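Cadherin-related family member 2 (Homo sapiens, PDB 5CZR) mediates calcium-dependent heterophilic adhesion with CDHR5 on neighbouring microvilli and thereby controls how microvilli pack at the apical membrane of epithelial cells. Local coordinates at residues 13-18 / 94-99; 73-78 / 90-95; 99-104 / 130-135; 184-189 / 200-205. One frame throughout, in Å; residues are numbered along the deposited sequence.

The chain holds the first two extracellular cadherin repeats, and three calcium ions fill the linker between them. Contacts 1 and 2, centres 11 Å apart, belong to one sheet of the first repeat and share Ile94 and Val95 on strand 86-96. Contact 1 then runs into the linker. Contact 3, 16 Å from contact 1 between centres, touches the same three ions; Asp97 OD2 lies 2.9 Å from Met134 N. Contact 4, in the second repeat, lies 11 Å from contact 3 between centres and supplies Asp189 to one ion; Gln201 NE2 comes within 2.8 Å of Asn99 O. Contact 2 is remote from contact 4, with nearest atoms about 15 Å apart.

Contact 1 of 4, residues 13-18 / 94-99; sequences SVILPE and IVEDRN. With CA (calcium ion), chain G; CA (calcium ion), chain F; CA (calcium ion), chain H.
Ile94 pairs with Ile15 where strand 13-17 runs parallel to strand 86-96, at one edge of the first cadherin repeat's beta-sandwich. Ile94 N gives a hydrogen bond to Val14 O, and Ile94 O receives the N-H of Leu16. The two isoleucine side chains meet at a slant, Ile15 CG1 lying 4.1 Å from Ile94 CB. Val95 faces the other way; its CG1, anti to the backbone N (chi1 179°), packs 3.6 Å from Glu18 CB. Glu96 returns to the face of Ile15, and its CG passes 3.5 Å from Ile15 CG2. Its backbone N bonds to Leu16 O, and its O takes Glu18 N, carrying the ladder past the end of strand 13-17. Asp97 begins the calcium linker: OD1 joins Glu18 OE1 on the chain G calcium, while OD2 probably accepts from Met134 N of the second repeat. Glu18 spans two ions, OE2 binding the chain F calcium together with Asp67, Glu69 and Asp100. Arg98 N reaches the anti lone pair of Glu18 OE1 at 2.9 Å in a nearly straight bond (170°), and Arg98 O binds the chain G ion. The Arg98 side chain bends at chi2 (-74°), bringing NH2 to Glu96 OE1 in a 2.9 Å salt bridge and NH1 to Asp97 O, with NE 3.8 Å from Pro17 CB. An alanine here would probably leave Glu96 OE1 without its cationic mate and open a gap beside Pro17. Asn99 carries the chain onward, its OD1 2.3 Å from the chain H calcium.

Contact 2 of 4, residues 73-78 / 90-95; sequences TFKVTI and EMLVIV
The Phe74 ring lies over Val93, whose CB stands 3.9 Å from the ring centroid and only 11° off the ring normal, a CH-pi contact. CG of Phe74 sits between the backbone N and the carbonyl carbon (chi1 60°), which folds the ring over its cross-strand neighbour; Phe50 also stacks with it. Val93 CG1 approaches CZ of the ring at 3.7 Å, and Val95 CG2 comes in obliquely near CE1. Further along this face, Val76 CG2 touches Met91 CB (4.0 Å) and Val93 CG2. Ile78 CG2 approaches the same Met91 CB at 4.1 Å. Ile78 packs on Leu29 and Met91 on Phe27 of strand 25-32, in the sandwich interior. The backbones form an antiparallel beta hairpin, the last two strands of the cadherin repeat. Phe74-Val93 and Val76-Met91 are its hydrogen-bonded pairs, two N-H...O bonds each. On the other face, Thr73 CB lies 4.0 Å from Leu92 CD1. Lys75 crosses towards Glu90, bent at chi2 (-96°), and its CD comes within 3.3 Å of Glu90 OE2. NZ stands 4.0 Å from that oxygen, a long salt bridge, with Leu92 CD1 at 3.9 Å from NZ.

Contact 3 of 4, residues 99-104 / 130-135; sequences NDNAPV and VDKDMG. With CA (calcium ion), chain H; CA (calcium ion), chain G; CA (calcium ion), chain F.
Asp133 meets Asn99 and Asp100 around shared calcium ions. Its OD2 and Asn99 OD1 bind the chain H ion, with Asn101 O at 2.2 Å from it and Asp131 gripping it through both OD1 (2.6 Å) and OD2 (2.5 Å); the Asn99 amide also has Thr199 as a polar partner. Asp133 OD1 and Asp100 OD1 sit on the chain G ion, their carboxylate planes 29° apart; the positive ion probably offsets the repulsion between them. Asp100 OD2 goes on to the chain F ion. Hydrogen bonds set the ligands: Asn101 N uses the syn lone pair of Asp133 OD2 at 2.9 Å, and Asn101 ND2 reaches Asp133 OD1 at 3.1 Å from above the carboxylate plane. Asp133 N closes an Asx turn on Asp131 OD1. An alanine in place of Asn101 would probably leave Asp133 OD1 without its amide donor and a water on the chain F ion without the N-H it accepts. A second water joins Ala102 O to Lys132 N. This is the DXNDN linker of cadherins meeting the DXD loop of the second repeat. Beyond the ions, Val104 and Val130 form an antiparallel hydrogen-bonded pair joining strands 104-105 and 123-130, while Pro103 and Asp131 rest against Val140 of strand 140-148.

Contact 4 of 4, residues 184-189 / 200-205; sequences ELKACD and IQCSLP. With CA (calcium ion), chain H.
The side chains of Asp189 and Gln201 run side by side, pointing the same way, with carboxylate and amide planes 84° apart. Here strand 180-189 of the second cadherin repeat approaches the calcium linker, roughly antiparallel to the irregular loop before strand 206-213. Gln201 N meets Asp189 OD1 at 3.0 Å from above the carboxylate plane, and Gln201 CB lies 3.2 Å from Asp189 OD2. That OD2 binds the chain H calcium at 2.5 Å, completing the site with Asn99, Asn101, Asp131, Asp133 and Ala137. The amide leads away from strand 180-189 to the linker, where NE2 bonds to Asn99 O. Asp189 CG sits between the backbone N and the carbonyl carbon (chi1 55°), which sets the carboxylate between loop and ion. Asp189 N also bonds to Gln201 O. A disulfide, Cys188 SG to Cys202 SG (2.1 Å, chi3 104°), ties the two backbones covalently beside this bond. Lys186 CE packs 3.6 Å from Cys202 CB. At the far end, Pro205 CB lies 3.7 Å from Glu184 OE2. Ser203 N bonds to Ala187 O, and Ser203 OG works both ways, accepting from Ala187 N at 3.1 Å and donating to Leu204 O at 2.7 Å.

Contact 1 of 4, residues 13-18 / 94-99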
loop_
_atom_site.group_PDB
_atom_site.type_symbol
_atom_site.label_atom_id
_atom_site.label_comp_id
_atom_site.label_asym_id
_atom_site.label_seq_id
_atom_site.Cartn_x
_atom_site.Cartn_y
_atom_site.Cartn_z
ATOM N N SER A 13 9.624 -22.810 -0.996
ATOM C CA SER A 13 9.116 -21.479 -1.053
ATOM C C SER A 13 10.118 -20.476 -0.515
ATOM O O SER A 13 11.012 -20.804 0.261
ATOM C CB SER A 13 7.839 -21.362 -0.230
ATOM O OG SER A 13 8.196 -21.380 1.160
ATOM N N VAL A 14 9.857 -19.217 -0.848
ATOM C CA VAL A 14 10.596 -18.115 -0.269
ATOM C C VAL A 14 9.687 -16.889 -0.142
ATOM O O VAL A 14 8.804 -16.668 -0.981
ATOM C CB VAL A 14 11.831 -17.784 -1.133
ATOM C CG1 VAL A 14 11.416 -17.279 -2.518
ATOM C CG2 VAL A 14 12.699 -16.774 -0.439
ATOM N N ILE A 15 9.910 -16.117 0.927
ATOM C CA ILE A 15 9.139 -14.923 1.209
ATOM C C ILE A 15 10.010 -13.734 0.962
ATOM O O ILE A 15 11.115 -13.681 1.443
ATOM C CB ILE A 15 8.704 -14.890 2.658
ATOM C CG1 ILE A 15 7.686 -16.001 2.901
ATOM C CG2 ILE A 15 8.046 -13.556 2.994
ATOM C CD1 ILE A 15 7.405 -16.255 4.375
ATOM N N LEU A 16 9.512 -12.789 0.191
ATOM C CA LEU A 16 10.265 -11.607 -0.170
ATOM C C LEU A 16 9.362 -10.410 -0.063
ATOM O O LEU A 16 8.191 -10.465 -0.431
ATOM C CB LEU A 16 10.801 -11.702 -1.594
ATOM C CG LEU A 16 11.802 -12.847 -1.866
ATOM C CD1 LEU A 16 12.105 -13.000 -3.356
ATOM C CD2 LEU A 16 13.096 -12.618 -1.088
ATOM N N PRO A 17 9.900 -9.305 0.440
ATOM C CA PRO A 17 9.114 -8.064 0.419
ATOM C C PRO A 17 9.007 -7.429 -0.962
ATOM O O PRO A 17 9.965 -7.439 -1.730
ATOM C CB PRO A 17 9.912 -7.157 1.356
ATOM C CG PRO A 17 11.319 -7.622 1.186
ATOM C CD PRO A 17 11.277 -9.085 0.901
ATOM N N GLU A 18 7.847 -6.836 -1.249
ATOM C CA GLU A 18 7.573 -6.270 -2.575
ATOM C C GLU A 18 8.497 -5.082 -2.904
ATOM O O GLU A 18 8.706 -4.798 -4.069
ATOM C CB GLU A 18 6.093 -5.879 -2.759
ATOM C CG GLU A 18 5.607 -4.748 -1.852
ATOM C CD GLU A 18 4.322 -4.110 -2.324
ATOM O OE1 GLU A 18 3.504 -3.738 -1.471
ATOM O OE2 GLU A 18 4.135 -3.978 -3.554
ATOM N N ILE A 94 6.552 -16.000 -2.502
ATOM C CA ILE A 94 5.465 -15.317 -1.757
ATOM C C ILE A 94 5.914 -13.902 -1.504
ATOM O O ILE A 94 6.925 -13.682 -0.816
ATOM C CB ILE A 94 5.198 -16.008 -0.419
ATOM C CG1 ILE A 94 4.667 -17.401 -0.681
ATOM C CG2 ILE A 94 4.205 -15.209 0.444
ATOM C CD1 ILE A 94 4.816 -18.346 0.479
ATOM N N VAL A 95 5.231 -12.966 -2.145
ATOM C CA VAL A 95 5.572 -11.583 -2.047
ATOM C C VAL A 95 4.812 -10.994 -0.838
ATOM O O VAL A 95 3.616 -11.169 -0.738
ATOM C CB VAL A 95 5.170 -10.836 -3.328
ATOM C CG1 VAL A 95 5.520 -9.352 -3.224
ATOM C CG2 VAL A 95 5.844 -11.439 -4.549
ATOM N N GLU A 96 5.509 -10.270 0.035
ATOM C CA GLU A 96 4.871 -9.562 1.153
ATOM C C GLU A 96 4.480 -8.128 0.810
ATOM O O GLU A 96 5.235 -7.397 0.155
ATOM C CB GLU A 96 5.767 -9.537 2.370
ATOM C CG GLU A 96 5.793 -10.889 3.085
ATOM C CD GLU A 96 6.345 -10.875 4.529
ATOM O OE1 GLU A 96 7.142 -9.994 4.901
ATOM O OE2 GLU A 96 6.016 -11.805 5.300
ATOM N N ASP A 97 3.277 -7.753 1.229
ATOM C CA ASP A 97 2.778 -6.416 1.048
ATOM C C ASP A 97 3.589 -5.453 1.906
ATOM O O ASP A 97 3.933 -5.739 3.030
ATOM C CB ASP A 97 1.299 -6.351 1.410
ATOM C CG ASP A 97 0.683 -4.994 1.138
ATOM O OD1 ASP A 97 0.969 -4.364 0.081
ATOM O OD2 ASP A 97 -0.089 -4.536 2.017
ATOM N N ARG A 98 3.859 -4.294 1.341
ATOM C CA ARG A 98 4.454 -3.211 2.085
ATOM C C ARG A 98 3.578 -1.973 1.879
ATOM O O ARG A 98 2.691 -1.960 0.996
ATOM C CB ARG A 98 5.889 -2.982 1.608
ATOM C CG ARG A 98 6.877 -4.122 1.926
ATOM C CD ARG A 98 7.197 -4.096 3.412
ATOM N NE ARG A 98 7.926 -5.219 3.958
ATOM C CZ ARG A 98 7.367 -6.287 4.506
ATOM N NH1 ARG A 98 6.050 -6.440 4.566
ATOM N NH2 ARG A 98 8.133 -7.222 4.961
ATOM N N ASN A 99 3.815 -0.933 2.679
ATOM C CA ASN A 99 2.962 0.270 2.608
ATOM C C ASN A 99 3.378 1.262 1.533
ATOM O O ASN A 99 3.886 2.350 1.833
ATOM C CB ASN A 99 2.873 0.947 3.960
ATOM C CG ASN A 99 1.801 1.988 3.994
ATOM O OD1 ASN A 99 0.932 1.997 3.131
ATOM N ND2 ASN A 99 1.820 2.849 5.014
HETATM CA CA CA G . 1.538 -2.602 -1.032
HETATM CA CA CA F . 3.228 -2.406 -4.920
HETATM CA CA CA H . -1.157 2.484 2.234
HETATM O O HOH W 1 5.138 -2.005 -5.991
HETATM O O HOH W 2 2.107 -0.640 -5.503
#

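Contact 2 of 4, residues 73-78 / 90-95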
loop_
_atom_site.group_PDB
_atom_site.type_symbol
_atom_site.label_atom_id
_atom_site.label_comp_id
_atom_site.label_asym_id
_atom_site.label_seq_id
_atom_site.Cartn_x
_atom_site.Cartn_y
_atom_site.Cartn_z
ATOM N N THR A 73 1.891 -13.797 -5.514
ATOM C CA THR A 73 2.742 -14.962 -5.507
ATOM C C THR A 73 2.990 -15.383 -6.945
ATOM O O THR A 73 2.194 -15.055 -7.834
ATOM C CB THR A 73 2.105 -16.186 -4.853
ATOM O OG1 THR A 73 0.999 -16.584 -5.665
ATOM C CG2 THR A 73 1.649 -15.892 -3.427
ATOM N N PHE A 74 4.047 -16.174 -7.149
ATOM C CA PHE A 74 4.293 -16.785 -8.438
ATOM C C PHE A 74 5.281 -17.929 -8.327
ATOM O O PHE A 74 5.940 -18.083 -7.293
ATOM C CB PHE A 74 4.762 -15.758 -9.466
ATOM C CG PHE A 74 6.042 -15.052 -9.108
ATOM C CD1 PHE A 74 6.026 -13.906 -8.348
ATOM C CD2 PHE A 74 7.267 -15.544 -9.552
ATOM C CE1 PHE A 74 7.194 -13.252 -8.020
ATOM C CE2 PHE A 74 8.445 -14.877 -9.271
ATOM C CZ PHE A 74 8.410 -13.731 -8.489
ATOM N N LYS A 75 5.330 -18.748 -9.372
ATOM C CA LYS A 75 6.160 -19.932 -9.353
ATOM C C LYS A 75 7.356 -19.699 -10.240
ATOM O O LYS A 75 7.241 -19.088 -11.282
ATOM C CB LYS A 75 5.428 -21.166 -9.927
ATOM C CG LYS A 75 3.945 -21.268 -9.541
ATOM C CD LYS A 75 3.625 -22.149 -8.337
ATOM C CE LYS A 75 2.150 -22.026 -7.930
ATOM N NZ LYS A 75 1.911 -22.872 -6.734
ATOM N N VAL A 76 8.461 -20.312 -9.861
ATOM C CA VAL A 76 9.593 -20.407 -10.741
ATOM C C VAL A 76 10.140 -21.814 -10.699
ATOM O O VAL A 76 9.885 -22.559 -9.764
ATOM C CB VAL A 76 10.712 -19.405 -10.348
ATOM C CG1 VAL A 76 10.263 -17.996 -10.626
ATOM C CG2 VAL A 76 11.116 -19.569 -8.887
ATOM N N THR A 77 10.863 -22.181 -11.743
ATOM C CA THR A 77 11.568 -23.449 -11.762
ATOM C C THR A 77 12.992 -23.205 -11.311
ATOM O O THR A 77 13.693 -22.339 -11.850
ATOM C CB THR A 77 11.529 -24.098 -13.157
ATOM O OG1 THR A 77 10.171 -24.340 -13.494
ATOM C CG2 THR A 77 12.250 -25.445 -13.148
ATOM N N ILE A 78 13.394 -23.944 -10.288
ATOM C CA ILE A 78 14.734 -23.879 -9.822
ATOM C C ILE A 78 15.476 -25.141 -10.213
ATOM O O ILE A 78 14.915 -26.210 -10.270
ATOM C CB ILE A 78 14.826 -23.603 -8.320
ATOM C CG1 ILE A 78 14.046 -24.642 -7.502
ATOM C CG2 ILE A 78 14.314 -22.201 -8.024
ATOM C CD1 ILE A 78 14.353 -24.577 -6.008
ATOM N N GLU A 90 9.871 -26.933 -8.635
ATOM C CA GLU A 90 9.151 -25.705 -8.578
ATOM C C GLU A 90 9.311 -25.059 -7.205
ATOM O O GLU A 90 9.382 -25.736 -6.187
ATOM C CB GLU A 90 7.749 -26.024 -9.027
ATOM C CG GLU A 90 6.710 -24.955 -8.904
ATOM C CD GLU A 90 5.367 -25.437 -9.445
ATOM O OE1 GLU A 90 5.343 -26.008 -10.565
ATOM O OE2 GLU A 90 4.348 -25.298 -8.726
ATOM N N MET A 91 9.524 -23.743 -7.212
ATOM C CA MET A 91 9.532 -22.937 -5.999
ATOM C C MET A 91 8.408 -21.895 -6.043
ATOM O O MET A 91 8.236 -21.187 -7.040
ATOM C CB MET A 91 10.881 -22.226 -5.845
ATOM C CG MET A 91 11.045 -21.452 -4.547
ATOM S SD MET A 91 12.554 -20.459 -4.441
ATOM C CE MET A 91 13.443 -21.446 -3.250
ATOM N N LEU A 92 7.700 -21.754 -4.927
ATOM C CA LEU A 92 6.679 -20.701 -4.785
ATOM C C LEU A 92 7.307 -19.422 -4.212
ATOM O O LEU A 92 7.928 -19.452 -3.150
ATOM C CB LEU A 92 5.550 -21.156 -3.861
ATOM C CG LEU A 92 4.412 -20.148 -3.626
ATOM C CD1 LEU A 92 3.640 -19.848 -4.913
ATOM C CD2 LEU A 92 3.445 -20.652 -2.543
ATOM N N VAL A 93 7.189 -18.322 -4.940
ATOM C CA VAL A 93 7.640 -17.030 -4.422
ATOM C C VAL A 93 6.435 -16.326 -3.784
ATOM O O VAL A 93 5.417 -16.151 -4.440
ATOM C CB VAL A 93 8.243 -16.151 -5.509
ATOM C CG1 VAL A 93 8.690 -14.825 -4.914
ATOM C CG2 VAL A 93 9.438 -16.845 -6.148
ATOM N N ILE A 94 6.552 -16.000 -2.502
ATOM C CA ILE A 94 5.465 -15.317 -1.757
ATOM C C ILE A 94 5.914 -13.902 -1.504
ATOM O O ILE A 94 6.925 -13.682 -0.816
ATOM C CB ILE A 94 5.198 -16.008 -0.419
ATOM C CG1 ILE A 94 4.667 -17.401 -0.681
ATOM C CG2 ILE A 94 4.205 -15.209 0.444
ATOM C CD1 ILE A 94 4.816 -18.346 0.479
ATOM N N VAL A 95 5.231 -12.966 -2.145
ATOM C CA VAL A 95 5.572 -11.583 -2.047
ATOM C C VAL A 95 4.812 -10.994 -0.838
ATOM O O VAL A 95 3.616 -11.169 -0.738
ATOM C CB VAL A 95 5.170 -10.836 -3.328
ATOM C CG1 VAL A 95 5.520 -9.352 -3.224
ATOM C CG2 VAL A 95 5.844 -11.439 -4.549
#

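Contact 3 of 4, residues 99-104 / 130-135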
loop_
_atom_site.group_PDB
_atom_site.type_symbol
_atom_site.label_atom_id
_atom_site.label_comp_id
_atom_site.label_asym_id
_atom_site.label_seq_id
_atom_site.Cartn_x
_atom_site.Cartn_y
_atom_site.Cartn_z
ATOM N N ASN A 99 3.815 -0.933 2.679
ATOM C CA ASN A 99 2.962 0.270 2.608
ATOM C C ASN A 99 3.378 1.262 1.533
ATOM O O ASN A 99 3.886 2.350 1.833
ATOM C CB ASN A 99 2.873 0.947 3.960
ATOM C CG ASN A 99 1.801 1.988 3.994
ATOM O OD1 ASN A 99 0.932 1.997 3.131
ATOM N ND2 ASN A 99 1.820 2.849 5.014
ATOM N N ASP A 100 3.151 0.890 0.281
ATOM C CA ASP A 100 3.624 1.660 -0.866
ATOM C C ASP A 100 2.506 2.390 -1.645
ATOM O O ASP A 100 2.777 2.993 -2.693
ATOM C CB ASP A 100 4.398 0.755 -1.826
ATOM C CG ASP A 100 3.554 -0.365 -2.398
ATOM O OD1 ASP A 100 2.413 -0.636 -1.901
ATOM O OD2 ASP A 100 4.033 -0.974 -3.372
ATOM N N ASN A 101 1.279 2.347 -1.123
ATOM C CA ASN A 101 0.190 3.128 -1.650
ATOM C C ASN A 101 -0.399 4.068 -0.608
ATOM O O ASN A 101 -0.378 3.813 0.616
ATOM C CB ASN A 101 -0.898 2.198 -2.152
ATOM C CG ASN A 101 -0.475 1.417 -3.368
ATOM O OD1 ASN A 101 -0.599 1.898 -4.473
ATOM N ND2 ASN A 101 0.092 0.243 -3.160
ATOM N N ALA A 102 -0.921 5.171 -1.114
ATOM C CA ALA A 102 -1.549 6.192 -0.297
ATOM C C ALA A 102 -3.072 6.105 -0.500
ATOM O O ALA A 102 -3.533 5.655 -1.541
ATOM C CB ALA A 102 -1.039 7.560 -0.725
ATOM N N PRO A 103 -3.856 6.581 0.464
ATOM C CA PRO A 103 -5.266 6.722 0.163
ATOM C C PRO A 103 -5.554 7.696 -1.003
ATOM O O PRO A 103 -4.902 8.723 -1.132
ATOM C CB PRO A 103 -5.846 7.252 1.464
ATOM C CG PRO A 103 -4.863 6.837 2.514
ATOM C CD PRO A 103 -3.532 6.973 1.843
ATOM N N VAL A 104 -6.535 7.339 -1.837
ATOM C CA VAL A 104 -6.929 8.117 -3.011
ATOM C C VAL A 104 -8.444 8.422 -2.863
ATOM O O VAL A 104 -9.264 7.525 -2.716
ATOM C CB VAL A 104 -6.658 7.308 -4.326
ATOM C CG1 VAL A 104 -7.206 8.017 -5.577
ATOM C CG2 VAL A 104 -5.167 7.010 -4.503
ATOM N N VAL A 130 -9.796 5.443 -0.739
ATOM C CA VAL A 130 -9.420 4.040 -0.732
ATOM C C VAL A 130 -7.899 3.845 -0.861
ATOM O O VAL A 130 -7.223 4.550 -1.612
ATOM C CB VAL A 130 -10.159 3.291 -1.855
ATOM C CG1 VAL A 130 -9.777 1.813 -1.855
ATOM C CG2 VAL A 130 -11.651 3.422 -1.613
ATOM N N ASP A 131 -7.376 2.907 -0.088
ATOM C CA ASP A 131 -5.951 2.570 -0.091
ATOM C C ASP A 131 -5.817 1.100 -0.439
ATOM O O ASP A 131 -6.384 0.253 0.242
ATOM C CB ASP A 131 -5.402 2.844 1.292
ATOM C CG ASP A 131 -3.891 2.737 1.369
ATOM O OD1 ASP A 131 -3.329 1.667 1.066
ATOM O OD2 ASP A 131 -3.277 3.709 1.855
ATOM N N LYS A 132 -5.044 0.794 -1.464
ATOM C CA LYS A 132 -4.873 -0.585 -1.946
ATOM C C LYS A 132 -4.179 -1.573 -1.013
ATOM O O LYS A 132 -4.337 -2.786 -1.162
ATOM C CB LYS A 132 -4.068 -0.570 -3.235
ATOM C CG LYS A 132 -4.782 0.075 -4.402
ATOM C CD LYS A 132 -3.791 0.430 -5.496
ATOM C CE LYS A 132 -4.493 1.114 -6.661
ATOM N NZ LYS A 132 -3.581 1.061 -7.835
ATOM N N ASP A 133 -3.391 -1.079 -0.075
ATOM C CA ASP A 133 -2.581 -1.954 0.749
ATOM C C ASP A 133 -3.441 -2.779 1.687
ATOM O O ASP A 133 -4.610 -2.496 1.848
ATOM C CB ASP A 133 -1.523 -1.148 1.500
ATOM C CG ASP A 133 -0.540 -0.463 0.556
ATOM O OD1 ASP A 133 -0.053 -1.114 -0.385
ATOM O OD2 ASP A 133 -0.267 0.740 0.725
ATOM N N MET A 134 -2.860 -3.842 2.241
ATOM C CA MET A 134 -3.513 -4.753 3.189
ATOM C C MET A 134 -3.357 -4.282 4.649
ATOM O O MET A 134 -2.444 -3.544 4.977
ATOM C CB MET A 134 -2.915 -6.165 3.050
ATOM C CG MET A 134 -3.107 -6.812 1.668
ATOM S SD MET A 134 -4.868 -7.006 1.253
ATOM C CE MET A 134 -4.738 -7.861 -0.296
ATOM N N GLY A 135 -4.258 -4.745 5.506
ATOM C CA GLY A 135 -4.160 -4.539 6.951
ATOM C C GLY A 135 -4.198 -3.069 7.298
ATOM O O GLY A 135 -4.897 -2.287 6.638
HETATM CA CA CA H . -1.157 2.484 2.234
HETATM CA CA CA G . 1.538 -2.602 -1.032
HETATM CA CA CA F . 3.228 -2.406 -4.920
HETATM O O HOH W 2 2.107 -0.640 -5.503
HETATM O O HOH W 3 -4.151 3.419 -3.206
HETATM O O HOH W 1 5.138 -2.005 -5.991
#

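Contact 4 of 4, residues 184-189 / 200-205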
loop_
_atom_site.group_PDB
_atom_site.type_symbol
_atom_site.label_atom_id
_atom_site.label_comp_id
_atom_site.label_asym_id
_atom_site.label_seq_id
_atom_site.Cartn_x
_atom_site.Cartn_y
_atom_site.Cartn_z
ATOM N N GLU A 184 -10.273 21.809 4.083
ATOM C CA GLU A 184 -9.219 21.035 3.517
ATOM C C GLU A 184 -9.246 19.694 4.219
ATOM O O GLU A 184 -9.211 19.635 5.435
ATOM C CB GLU A 184 -7.868 21.706 3.709
ATOM C CG GLU A 184 -6.744 20.955 3.013
ATOM C CD GLU A 184 -5.364 21.490 3.337
ATOM O OE1 GLU A 184 -5.213 22.707 3.482
ATOM O OE2 GLU A 184 -4.426 20.686 3.464
ATOM N N LEU A 185 -9.346 18.623 3.441
ATOM C CA LEU A 185 -9.429 17.279 3.998
ATOM C C LEU A 185 -8.200 16.482 3.602
ATOM O O LEU A 185 -7.631 16.656 2.504
ATOM C CB LEU A 185 -10.696 16.569 3.498
ATOM C CG LEU A 185 -12.003 17.358 3.593
ATOM C CD1 LEU A 185 -13.107 16.682 2.816
ATOM C CD2 LEU A 185 -12.413 17.579 5.044
ATOM N N LYS A 186 -7.844 15.556 4.469
ATOM C CA LYS A 186 -6.762 14.623 4.214
ATOM C C LYS A 186 -7.229 13.205 4.624
ATOM O O LYS A 186 -8.067 13.035 5.527
ATOM C CB LYS A 186 -5.563 15.039 5.039
ATOM C CG LYS A 186 -4.257 14.443 4.595
ATOM C CD LYS A 186 -2.994 14.862 5.405
ATOM C CE LYS A 186 -1.743 15.112 4.502
ATOM N NZ LYS A 186 -0.452 15.362 5.218
ATOM N N ALA A 187 -6.702 12.206 3.927
ATOM C CA ALA A 187 -6.854 10.823 4.304
ATOM C C ALA A 187 -5.480 10.176 4.427
ATOM O O ALA A 187 -4.674 10.291 3.513
ATOM C CB ALA A 187 -7.691 10.097 3.252
ATOM N N CYS A 188 -5.252 9.448 5.517
ATOM C CA CYS A 188 -3.981 8.755 5.750
ATOM C C CYS A 188 -4.244 7.294 6.112
ATOM O O CYS A 188 -5.322 6.969 6.638
ATOM C CB CYS A 188 -3.177 9.442 6.879
ATOM S SG CYS A 188 -2.779 11.194 6.612
ATOM N N ASP A 189 -3.272 6.409 5.879
ATOM C CA ASP A 189 -3.404 5.030 6.365
ATOM C C ASP A 189 -2.927 4.991 7.797
ATOM O O ASP A 189 -2.458 5.998 8.294
ATOM C CB ASP A 189 -2.720 3.978 5.466
ATOM C CG ASP A 189 -1.249 4.252 5.212
ATOM O OD1 ASP A 189 -0.511 4.637 6.170
ATOM O OD2 ASP A 189 -0.798 4.086 4.061
ATOM N N ILE A 200 3.867 6.033 7.181
ATOM C CA ILE A 200 2.448 6.385 7.062
ATOM C C ILE A 200 2.231 7.185 5.780
ATOM O O ILE A 200 2.892 8.219 5.576
ATOM C CB ILE A 200 1.945 7.227 8.292
ATOM C CG1 ILE A 200 1.847 6.363 9.558
ATOM C CG2 ILE A 200 0.578 7.840 8.033
ATOM C CD1 ILE A 200 1.833 7.171 10.839
ATOM N N GLN A 201 1.272 6.742 4.955
ATOM C CA GLN A 201 0.997 7.403 3.667
ATOM C C GLN A 201 -0.243 8.238 3.742
ATOM O O GLN A 201 -1.232 7.808 4.327
ATOM C CB GLN A 201 0.829 6.389 2.525
ATOM C CG GLN A 201 1.973 5.407 2.380
ATOM C CD GLN A 201 3.116 5.957 1.529
ATOM O OE1 GLN A 201 3.161 7.135 1.215
ATOM N NE2 GLN A 201 4.042 5.085 1.150
ATOM N N CYS A 202 -0.203 9.428 3.145
ATOM C CA CYS A 202 -1.330 10.346 3.176
ATOM C C CYS A 202 -1.691 10.733 1.768
ATOM O O CYS A 202 -0.823 10.830 0.912
ATOM C CB CYS A 202 -1.003 11.598 4.017
ATOM S SG CYS A 202 -0.806 11.252 5.794
ATOM N N SER A 203 -2.979 10.935 1.517
ATOM C CA SER A 203 -3.446 11.466 0.242
ATOM C C SER A 203 -2.917 12.855 -0.042
ATOM O O SER A 203 -2.519 13.584 0.867
ATOM C CB SER A 203 -4.983 11.569 0.242
ATOM O OG SER A 203 -5.428 12.614 1.079
ATOM N N LEU A 204 -3.029 13.244 -1.299
ATOM C CA LEU A 204 -3.082 14.647 -1.667
ATOM C C LEU A 204 -4.244 15.337 -0.920
ATOM O O LEU A 204 -5.244 14.697 -0.575
ATOM C CB LEU A 204 -3.333 14.764 -3.164
ATOM C CG LEU A 204 -2.241 14.210 -4.102
ATOM C CD1 LEU A 204 -2.855 13.810 -5.455
ATOM C CD2 LEU A 204 -1.101 15.225 -4.277
ATOM N N PRO A 205 -4.102 16.635 -0.617
ATOM C CA PRO A 205 -5.207 17.357 0.006
ATOM C C PRO A 205 -6.389 17.535 -0.957
ATOM O O PRO A 205 -6.181 17.672 -2.162
ATOM C CB PRO A 205 -4.604 18.701 0.337
ATOM C CG PRO A 205 -3.487 18.867 -0.672
ATOM C CD PRO A 205 -2.931 17.497 -0.870
HETATM CA CA CA H . -1.157 2.484 2.234
#